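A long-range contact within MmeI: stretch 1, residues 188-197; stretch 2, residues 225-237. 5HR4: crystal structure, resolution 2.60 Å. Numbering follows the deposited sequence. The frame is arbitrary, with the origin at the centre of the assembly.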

# COMPACT_ATOMS: atom_id res chain seq x y z
N LEU A 188 -26.96 5.85 3.63
CA LEU A 188 -27.90 5.43 2.59
C LEU A 188 -28.66 6.61 2.01
O LEU A 188 -29.02 6.59 0.82
CB LEU A 188 -28.85 4.38 3.15
CG LEU A 188 -30.08 3.85 2.40
CD1 LEU A 188 -29.79 3.43 0.98
CD2 LEU A 188 -30.60 2.67 3.18
N TYR A 189 -28.93 7.65 2.80
CA TYR A 189 -29.50 8.87 2.24
C TYR A 189 -28.64 9.37 1.09
O TYR A 189 -29.14 9.67 -0.00
CB TYR A 189 -29.61 9.94 3.32
CG TYR A 189 -30.62 11.04 3.05
CD1 TYR A 189 -30.28 12.16 2.31
CD2 TYR A 189 -31.91 10.97 3.58
CE1 TYR A 189 -31.19 13.17 2.07
CE2 TYR A 189 -32.83 11.97 3.34
CZ TYR A 189 -32.47 13.08 2.59
OH TYR A 189 -33.39 14.09 2.36
N LEU A 190 -27.32 9.42 1.30
CA LEU A 190 -26.44 10.08 0.35
C LEU A 190 -26.28 9.23 -0.91
O LEU A 190 -26.41 9.72 -2.04
CB LEU A 190 -25.09 10.35 1.01
CG LEU A 190 -24.27 11.44 0.32
CD1 LEU A 190 -24.68 12.84 0.80
CD2 LEU A 190 -22.78 11.18 0.54
N VAL A 191 -26.01 7.94 -0.72
CA VAL A 191 -25.94 7.01 -1.84
C VAL A 191 -27.26 6.99 -2.63
O VAL A 191 -27.25 6.82 -3.85
CB VAL A 191 -25.53 5.64 -1.28
CG1 VAL A 191 -26.62 4.59 -1.49
CG2 VAL A 191 -24.16 5.21 -1.82
N ARG A 192 -28.40 7.18 -1.97
CA ARG A 192 -29.64 7.37 -2.72
C ARG A 192 -29.58 8.64 -3.58
O ARG A 192 -29.88 8.59 -4.78
CB ARG A 192 -30.84 7.41 -1.78
CG ARG A 192 -31.27 6.03 -1.29
CD ARG A 192 -32.18 6.17 -0.07
NE ARG A 192 -32.76 4.90 0.32
CZ ARG A 192 -33.91 4.78 0.97
NH1 ARG A 192 -34.60 5.86 1.29
NH2 ARG A 192 -34.38 3.57 1.28
N LEU A 193 -29.22 9.78 -2.98
CA LEU A 193 -29.05 11.00 -3.77
C LEU A 193 -28.11 10.78 -4.95
O LEU A 193 -28.33 11.31 -6.05
CB LEU A 193 -28.50 12.12 -2.90
CG LEU A 193 -29.44 12.47 -1.77
CD1 LEU A 193 -28.67 13.30 -0.76
CD2 LEU A 193 -30.61 13.25 -2.33
N LEU A 194 -27.05 10.02 -4.73
CA LEU A 194 -26.11 9.77 -5.81
C LEU A 194 -26.80 9.09 -6.98
O LEU A 194 -26.60 9.46 -8.14
CB LEU A 194 -24.96 8.91 -5.30
CG LEU A 194 -23.89 8.62 -6.32
CD1 LEU A 194 -23.27 9.92 -6.79
CD2 LEU A 194 -22.86 7.71 -5.67
N PHE A 195 -27.64 8.11 -6.68
CA PHE A 195 -28.38 7.45 -7.75
C PHE A 195 -29.30 8.43 -8.45
O PHE A 195 -29.43 8.41 -9.67
CB PHE A 195 -29.17 6.27 -7.18
CG PHE A 195 -30.10 5.64 -8.17
CD1 PHE A 195 -31.36 6.16 -8.39
CD2 PHE A 195 -29.72 4.51 -8.87
CE1 PHE A 195 -32.21 5.59 -9.29
CE2 PHE A 195 -30.57 3.92 -9.77
CZ PHE A 195 -31.82 4.46 -9.99
N CYS A 196 -29.95 9.31 -7.69
CA CYS A 196 -30.81 10.28 -8.35
C CYS A 196 -30.00 11.21 -9.25
O CYS A 196 -30.46 11.55 -10.35
CB CYS A 196 -31.61 11.07 -7.31
SG CYS A 196 -32.89 10.06 -6.52
N LEU A 197 -28.80 11.63 -8.82
CA LEU A 197 -28.02 12.53 -9.66
C LEU A 197 -27.63 11.84 -10.96
O LEU A 197 -27.73 12.43 -12.04
CB LEU A 197 -26.79 13.03 -8.92
CG LEU A 197 -27.13 13.93 -7.74
CD1 LEU A 197 -25.92 14.11 -6.87
CD2 LEU A 197 -27.62 15.28 -8.23
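Stretch 2 (225-237) LAHHINTLFYVLN

Two helices that cross steeply can share little more than a patch of side chains, and one large aromatic residue can sit at its centre; MmeI offers an example, with Phe233 covered most of all. Stretch 2 is helical from Leu225 through most of its length, held by i to i+4 backbone hydrogen bonds, and its N-to-C direction makes 75° with that of the helix through 188-197, with a closest approach of 12.1 Å between the axes. At that spacing the backbones stay well apart: the CA atoms of Arg192 and Phe233, facing each other, are 8.2 Å apart.

Aromatic and cationic contacts centre on Phe233, which points toward stretch 1 with chi1 in the m well. Its edge meets the face of Tyr189 in an edge-to-face pair, centroids 5.2 Å apart and planes at 73°. One face of the Phe233 ring receives Arg192, whose CD lies 4.0 Å from the ring centroid in a CH-pi contact; the guanidinium carbon CZ, 5.0 Å from that centroid, makes an off-centre cation-pi interaction.

Apolar packing completes the contact. Ile229 CG2 lies 3.8 Å from Tyr189 CZ, and Ile229 CD1 approaches Leu193 CD2 at 4.2 Å. Beyond Phe233, Leu236 CD1 rests 4.0 Å from Cys196 SG. No hydrogen bond links the stretches; the contact consists of packing and ring interactions, and buries 407 Å² counting both sides.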

# COMPACT_ATOMS: atom_id res chain seq x y z
N LEU A 225 -37.27 21.05 1.85
CA LEU A 225 -36.67 20.14 0.88
C LEU A 225 -36.68 18.70 1.38
O LEU A 225 -36.90 17.77 0.60
CB LEU A 225 -35.24 20.56 0.56
CG LEU A 225 -34.49 19.55 -0.29
CD1 LEU A 225 -35.17 19.36 -1.66
CD2 LEU A 225 -33.07 20.05 -0.45
N ALA A 226 -36.43 18.49 2.68
CA ALA A 226 -36.28 17.12 3.14
C ALA A 226 -37.61 16.39 3.21
O ALA A 226 -37.61 15.15 3.16
CB ALA A 226 -35.60 17.09 4.50
N HIS A 227 -38.73 17.12 3.31
CA HIS A 227 -40.02 16.45 3.25
C HIS A 227 -40.25 15.87 1.88
O HIS A 227 -40.58 14.68 1.74
CB HIS A 227 -41.18 17.41 3.59
CG HIS A 227 -40.93 18.29 4.78
ND1 HIS A 227 -40.28 17.86 5.91
CD2 HIS A 227 -41.25 19.59 4.99
CE1 HIS A 227 -40.21 18.86 6.78
NE2 HIS A 227 -40.79 19.92 6.25
N HIS A 228 -40.06 16.70 0.84
CA HIS A 228 -40.27 16.25 -0.54
C HIS A 228 -39.32 15.13 -0.90
O HIS A 228 -39.71 14.19 -1.60
CB HIS A 228 -40.09 17.41 -1.51
CG HIS A 228 -41.18 18.44 -1.45
ND1 HIS A 228 -42.10 18.60 -2.46
CD2 HIS A 228 -41.47 19.38 -0.53
CE1 HIS A 228 -42.92 19.58 -2.16
NE2 HIS A 228 -42.56 20.08 -0.99
N ILE A 229 -38.07 15.20 -0.45
CA ILE A 229 -37.17 14.09 -0.78
C ILE A 229 -37.67 12.81 -0.13
O ILE A 229 -37.69 11.75 -0.77
CB ILE A 229 -35.71 14.44 -0.39
CG1 ILE A 229 -35.20 15.50 -1.36
CG2 ILE A 229 -34.80 13.22 -0.46
CD1 ILE A 229 -33.72 15.83 -1.21
N ASN A 230 -38.19 12.89 1.10
CA ASN A 230 -38.69 11.71 1.79
C ASN A 230 -39.82 11.05 1.01
O ASN A 230 -39.85 9.82 0.88
CB ASN A 230 -39.16 12.08 3.21
CG ASN A 230 -39.38 10.85 4.09
OD1 ASN A 230 -40.51 10.36 4.25
ND2 ASN A 230 -38.30 10.36 4.68
N THR A 231 -40.75 11.85 0.47
CA THR A 231 -41.81 11.28 -0.36
C THR A 231 -41.25 10.76 -1.68
O THR A 231 -41.71 9.73 -2.19
CB THR A 231 -42.91 12.31 -0.66
OG1 THR A 231 -43.41 12.87 0.56
CG2 THR A 231 -44.06 11.65 -1.40
N LEU A 232 -40.26 11.45 -2.24
CA LEU A 232 -39.61 10.94 -3.44
C LEU A 232 -39.05 9.55 -3.17
O LEU A 232 -39.33 8.60 -3.91
CB LEU A 232 -38.52 11.90 -3.91
CG LEU A 232 -37.66 11.47 -5.11
CD1 LEU A 232 -38.45 11.14 -6.39
CD2 LEU A 232 -36.64 12.53 -5.38
N PHE A 233 -38.32 9.40 -2.06
CA PHE A 233 -37.79 8.08 -1.72
C PHE A 233 -38.90 7.05 -1.58
O PHE A 233 -38.68 5.87 -1.87
CB PHE A 233 -36.98 8.12 -0.43
CG PHE A 233 -35.66 8.81 -0.56
CD1 PHE A 233 -35.12 9.10 -1.81
CD2 PHE A 233 -34.95 9.16 0.57
CE1 PHE A 233 -33.89 9.72 -1.92
CE2 PHE A 233 -33.72 9.79 0.46
CZ PHE A 233 -33.18 10.06 -0.78
N TYR A 234 -40.08 7.47 -1.13
CA TYR A 234 -41.16 6.49 -1.04
C TYR A 234 -41.71 6.15 -2.42
O TYR A 234 -41.96 4.98 -2.72
CB TYR A 234 -42.27 6.96 -0.09
CG TYR A 234 -43.56 6.22 -0.32
CD1 TYR A 234 -43.79 4.95 0.23
CD2 TYR A 234 -44.55 6.75 -1.14
CE1 TYR A 234 -44.98 4.26 -0.02
CE2 TYR A 234 -45.74 6.08 -1.39
CZ TYR A 234 -45.95 4.84 -0.83
OH TYR A 234 -47.14 4.20 -1.11
N VAL A 235 -41.88 7.16 -3.29
CA VAL A 235 -42.40 6.89 -4.63
C VAL A 235 -41.48 5.93 -5.38
O VAL A 235 -41.93 4.90 -5.90
CB VAL A 235 -42.58 8.19 -5.44
CG1 VAL A 235 -42.83 7.84 -6.91
CG2 VAL A 235 -43.73 9.00 -4.89
N LEU A 236 -40.18 6.24 -5.45
CA LEU A 236 -39.22 5.39 -6.14
C LEU A 236 -39.24 3.93 -5.66
O LEU A 236 -38.59 3.09 -6.30
CB LEU A 236 -37.81 5.95 -5.99
CG LEU A 236 -37.54 7.34 -6.58
CD1 LEU A 236 -36.21 7.85 -6.06
CD2 LEU A 236 -37.53 7.28 -8.11
N ASN A 237 -39.94 3.62 -4.55
CA ASN A 237 -40.11 2.25 -4.08
C ASN A 237 -41.51 1.72 -4.32
O ASN A 237 -41.78 0.55 -4.01
CB ASN A 237 -39.80 2.14 -2.58
CG ASN A 237 -39.41 0.71 -2.15
OD1 ASN A 237 -38.72 -0.03 -2.88
ND2 ASN A 237 -39.86 0.31 -0.95